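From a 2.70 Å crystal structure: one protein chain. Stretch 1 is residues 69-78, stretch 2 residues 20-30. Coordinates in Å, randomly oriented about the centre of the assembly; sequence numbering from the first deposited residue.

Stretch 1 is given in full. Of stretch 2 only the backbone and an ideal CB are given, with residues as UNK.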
# COMPACT_ATOMS: atom_id res chain seq x y z
N LEU A 69 14.03 -12.73 -5.33
CA LEU A 69 13.92 -13.29 -6.67
C LEU A 69 15.15 -14.09 -7.03
O LEU A 69 15.04 -15.15 -7.64
CB LEU A 69 13.73 -12.17 -7.69
CG LEU A 69 12.40 -11.44 -7.77
CD1 LEU A 69 12.51 -10.26 -8.70
CD2 LEU A 69 11.34 -12.39 -8.25
N ARG A 70 16.32 -13.58 -6.64
CA ARG A 70 17.59 -14.23 -6.95
C ARG A 70 17.62 -15.59 -6.28
O ARG A 70 18.25 -16.54 -6.78
CB ARG A 70 18.78 -13.37 -6.48
CG ARG A 70 18.64 -11.90 -6.86
CD ARG A 70 19.94 -11.17 -7.22
NE ARG A 70 20.56 -11.66 -8.45
CZ ARG A 70 21.21 -10.89 -9.33
NH1 ARG A 70 21.32 -9.58 -9.13
NH2 ARG A 70 21.77 -11.44 -10.40
N LYS A 71 16.94 -15.69 -5.15
CA LYS A 71 16.88 -16.94 -4.43
C LYS A 71 16.03 -17.93 -5.19
O LYS A 71 16.41 -19.09 -5.36
CB LYS A 71 16.30 -16.75 -3.03
CG LYS A 71 16.21 -18.07 -2.27
CD LYS A 71 15.87 -17.91 -0.81
CE LYS A 71 15.69 -19.27 -0.16
NZ LYS A 71 15.41 -19.20 1.30
N LEU A 72 14.87 -17.46 -5.65
CA LEU A 72 13.97 -18.33 -6.40
C LEU A 72 14.69 -18.81 -7.67
O LEU A 72 14.77 -20.00 -7.92
CB LEU A 72 12.69 -17.57 -6.77
CG LEU A 72 11.39 -18.37 -7.01
CD1 LEU A 72 10.33 -17.44 -7.55
CD2 LEU A 72 11.62 -19.48 -8.01
N TYR A 73 15.23 -17.87 -8.44
CA TYR A 73 15.93 -18.23 -9.67
C TYR A 73 17.00 -19.28 -9.40
O TYR A 73 17.31 -20.10 -10.25
CB TYR A 73 16.56 -16.98 -10.29
CG TYR A 73 17.12 -17.19 -11.69
CD1 TYR A 73 18.23 -18.02 -11.90
CD2 TYR A 73 16.55 -16.55 -12.80
CE1 TYR A 73 18.76 -18.20 -13.19
CE2 TYR A 73 17.07 -16.72 -14.09
CZ TYR A 73 18.18 -17.54 -14.27
OH TYR A 73 18.72 -17.70 -15.52
N SER A 74 17.55 -19.25 -8.20
CA SER A 74 18.58 -20.19 -7.78
C SER A 74 17.90 -21.51 -7.41
O SER A 74 18.46 -22.58 -7.62
CB SER A 74 19.33 -19.59 -6.57
OG SER A 74 20.52 -20.28 -6.30
N GLN A 75 16.69 -21.42 -6.88
CA GLN A 75 15.91 -22.60 -6.50
C GLN A 75 15.36 -23.37 -7.69
O GLN A 75 15.23 -24.59 -7.62
CB GLN A 75 14.75 -22.20 -5.57
CG GLN A 75 15.18 -21.72 -4.18
CD GLN A 75 14.02 -21.16 -3.36
OE1 GLN A 75 13.35 -20.19 -3.77
NE2 GLN A 75 13.77 -21.76 -2.20
N MET A 76 15.04 -22.69 -8.79
CA MET A 76 14.50 -23.39 -9.96
C MET A 76 15.58 -23.58 -11.04
O MET A 76 15.39 -24.34 -11.99
CB MET A 76 13.28 -22.63 -10.53
CG MET A 76 12.19 -23.49 -11.26
SD MET A 76 11.38 -24.82 -10.29
CE MET A 76 11.18 -24.02 -8.75
N PHE A 77 16.73 -22.92 -10.87
CA PHE A 77 17.82 -23.04 -11.84
C PHE A 77 19.18 -23.13 -11.14
O PHE A 77 20.08 -22.33 -11.41
CB PHE A 77 17.80 -21.85 -12.80
CG PHE A 77 16.47 -21.62 -13.44
CD1 PHE A 77 16.00 -22.49 -14.43
CD2 PHE A 77 15.65 -20.58 -13.01
CE1 PHE A 77 14.74 -22.33 -14.99
CE2 PHE A 77 14.38 -20.42 -13.57
CZ PHE A 77 13.93 -21.30 -14.56
N PRO A 78 19.35 -24.13 -10.27
CA PRO A 78 20.61 -24.31 -9.54
C PRO A 78 21.86 -24.40 -10.40
O PRO A 78 21.93 -25.21 -11.31
CB PRO A 78 20.37 -25.58 -8.72
CG PRO A 78 19.44 -26.35 -9.58
CD PRO A 78 18.48 -25.31 -10.08
N UNK A 20 10.83 -17.10 -21.70
CA UNK A 20 10.85 -18.26 -20.80
C UNK A 20 10.70 -17.85 -19.35
O UNK A 20 10.67 -16.66 -19.02
CB UNK A 20 12.15 -19.05 -20.98
N UNK A 21 10.62 -18.83 -18.46
CA UNK A 21 10.46 -18.53 -17.06
C UNK A 21 11.73 -17.88 -16.51
O UNK A 21 11.65 -16.93 -15.72
CB UNK A 21 10.12 -19.80 -16.28
N UNK A 22 12.88 -18.36 -16.96
CA UNK A 22 14.16 -17.81 -16.51
C UNK A 22 14.39 -16.41 -17.07
O UNK A 22 14.90 -15.52 -16.38
CB UNK A 22 15.31 -18.73 -16.92
N UNK A 23 13.99 -16.21 -18.33
CA UNK A 23 14.15 -14.91 -18.97
C UNK A 23 13.28 -13.90 -18.25
O UNK A 23 13.70 -12.77 -17.99
CB UNK A 23 13.79 -14.97 -20.46
N UNK A 24 12.07 -14.33 -17.93
CA UNK A 24 11.15 -13.48 -17.22
C UNK A 24 11.75 -13.18 -15.84
O UNK A 24 11.90 -12.02 -15.47
CB UNK A 24 9.77 -14.13 -17.11
N UNK A 25 12.11 -14.22 -15.10
CA UNK A 25 12.70 -13.97 -13.79
C UNK A 25 13.88 -13.00 -13.91
O UNK A 25 14.07 -12.16 -13.03
CB UNK A 25 13.15 -15.28 -13.15
N UNK A 26 14.65 -13.09 -14.99
CA UNK A 26 15.75 -12.16 -15.15
C UNK A 26 15.22 -10.73 -15.29
O UNK A 26 15.78 -9.78 -14.76
CB UNK A 26 16.60 -12.54 -16.36
N UNK A 27 14.12 -10.60 -16.03
CA UNK A 27 13.47 -9.32 -16.25
C UNK A 27 13.03 -8.74 -14.92
O UNK A 27 13.27 -7.57 -14.63
CB UNK A 27 12.28 -9.47 -17.20
N UNK A 28 12.39 -9.59 -14.11
CA UNK A 28 11.91 -9.22 -12.77
C UNK A 28 13.04 -8.65 -11.93
O UNK A 28 12.93 -7.56 -11.40
CB UNK A 28 11.29 -10.43 -12.06
N UNK A 29 14.12 -9.41 -11.84
CA UNK A 29 15.28 -8.97 -11.09
C UNK A 29 15.74 -7.61 -11.61
O UNK A 29 15.96 -6.68 -10.84
CB UNK A 29 16.41 -10.00 -11.18
N UNK A 30 15.85 -7.51 -12.93
CA UNK A 30 16.29 -6.28 -13.57
C UNK A 30 15.38 -5.14 -13.19
O UNK A 30 15.84 -4.03 -12.91
CB UNK A 30 16.33 -6.44 -15.09

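The two helices run nearly antiparallel, their N-to-C directions 164° apart and their axes 10.0 Å apart at closest approach, and stretch 1 offers mostly apolar atoms: Leu-69, Leu-72 and the rings of Tyr-73 and Phe-77.

Position 20 has phi/psi of -82/176, outside the helix and directly before it, with nothing of stretch 1 near its ideal CB. An N-cap residue, Ser, Thr, Asp or Asn, would suit. It is Ser-20, whose OG accepts from the backbone N of position 23 at 3.3 Å, a capping bond.

At position 21 the CB points toward stretch 1, 4.4 Å from Phe-77 CZ, so an apolar side chain would fit. Leu-21 places CD1 3.4 Å from Phe-77 CZ, at the ring edge.

Position 22 also points toward stretch 1. Its ideal CB lies 3.8 Å from both Phe-77 CZ and Tyr-73 OH, which favours a chain with an aliphatic base and tolerates a polar end. Glu-22 sets its CB over the Phe-77 face, 4.0 Å from the ring centroid and 21° off the normal, a CH-pi contact; its OE1 comes 3.1 Å from Phe-77 CE1.

Positions 23 and 24 have no stretch 1 atom near their ideal CB, so this contact scarcely restricts either. Glu-23 OE2 accepts from Ser-20 N at 3.1 Å. Leu-24 leads away from the contact.

Position 25 faces stretch 1. Its CA lies 6.7 Å from that of Tyr-73, and its ideal CB is 3.6 Å from Tyr-73 CD2 and 5.3 Å from Phe-77 CE2. Leu, Ile or Met would be reasonable. Leu-25 brings CD1 to 3.7 Å from Phe-77 CE2, while CD2 lies 4.4 Å from both Leu-69 CD2 and Leu-72 CD1.

At position 26 the ideal CB, directed sideways, would be 4.8 Å from Tyr-73 CE2, so a small residue is plausible without being demanded. It is Gly-26; its N lies 4.5 Å from Tyr-73 CE2, near the ring plane.

Position 27 is out of reach and unrestricted here; it is Met-27.

Position 28 points toward stretch 1 with its ideal CB already 3.6 Å from Leu-69 CD1, favouring a small apolar residue. Ala-28 makes that contact through CB.

Position 29 has its ideal CB 4.6 Å from Leu-69 CD1 and 5.2 Å from Arg-70 CZ, suiting Ile, Leu or Val. Ile-29 packs CG1 3.9 Å from Leu-69 CB and lays CG2 over one guanidinium face, 3.9 Å from Arg-70 NH1.

Position 30 points away, leaving many choices; it is Lys-30, extended.

Stretch 2, residues 20-30: SLEELLGMAIK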
# COMPACT_ATOMS: atom_id res chain seq x y z
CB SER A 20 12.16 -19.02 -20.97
OG SER A 20 13.26 -18.15 -20.85
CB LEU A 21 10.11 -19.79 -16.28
CG LEU A 21 9.76 -19.62 -14.79
CD1 LEU A 21 11.04 -19.64 -13.98
CD2 LEU A 21 8.98 -18.33 -14.55
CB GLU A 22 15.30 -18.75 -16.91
CG GLU A 22 15.07 -19.47 -18.22
CD GLU A 22 14.90 -20.97 -18.07
OE1 GLU A 22 15.90 -21.66 -17.75
OE2 GLU A 22 13.77 -21.47 -18.26
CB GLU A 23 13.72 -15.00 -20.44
CG GLU A 23 14.83 -15.44 -21.37
CD GLU A 23 14.40 -15.45 -22.82
OE1 GLU A 23 15.29 -15.32 -23.69
OE2 GLU A 23 13.19 -15.60 -23.09
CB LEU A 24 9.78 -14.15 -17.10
CG LEU A 24 8.99 -14.27 -18.42
CD1 LEU A 24 7.65 -14.93 -18.17
CD2 LEU A 24 8.80 -12.89 -19.04
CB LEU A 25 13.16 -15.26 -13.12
CG LEU A 25 12.04 -16.16 -12.58
CD1 LEU A 25 12.65 -17.45 -12.15
CD2 LEU A 25 11.33 -15.51 -11.42
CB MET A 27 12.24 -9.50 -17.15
CG MET A 27 12.57 -9.68 -18.63
SD MET A 27 11.13 -9.67 -19.76
CE MET A 27 10.20 -8.30 -19.08
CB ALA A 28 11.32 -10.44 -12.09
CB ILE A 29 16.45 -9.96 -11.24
CG1 ILE A 29 16.05 -11.35 -10.73
CG2 ILE A 29 17.66 -9.44 -10.49
CD1 ILE A 29 17.12 -12.41 -10.90
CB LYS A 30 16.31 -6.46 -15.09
CG LYS A 30 17.10 -5.41 -15.87
CD LYS A 30 17.37 -5.86 -17.31
CE LYS A 30 18.33 -4.90 -18.06
NZ LYS A 30 18.80 -5.45 -19.39
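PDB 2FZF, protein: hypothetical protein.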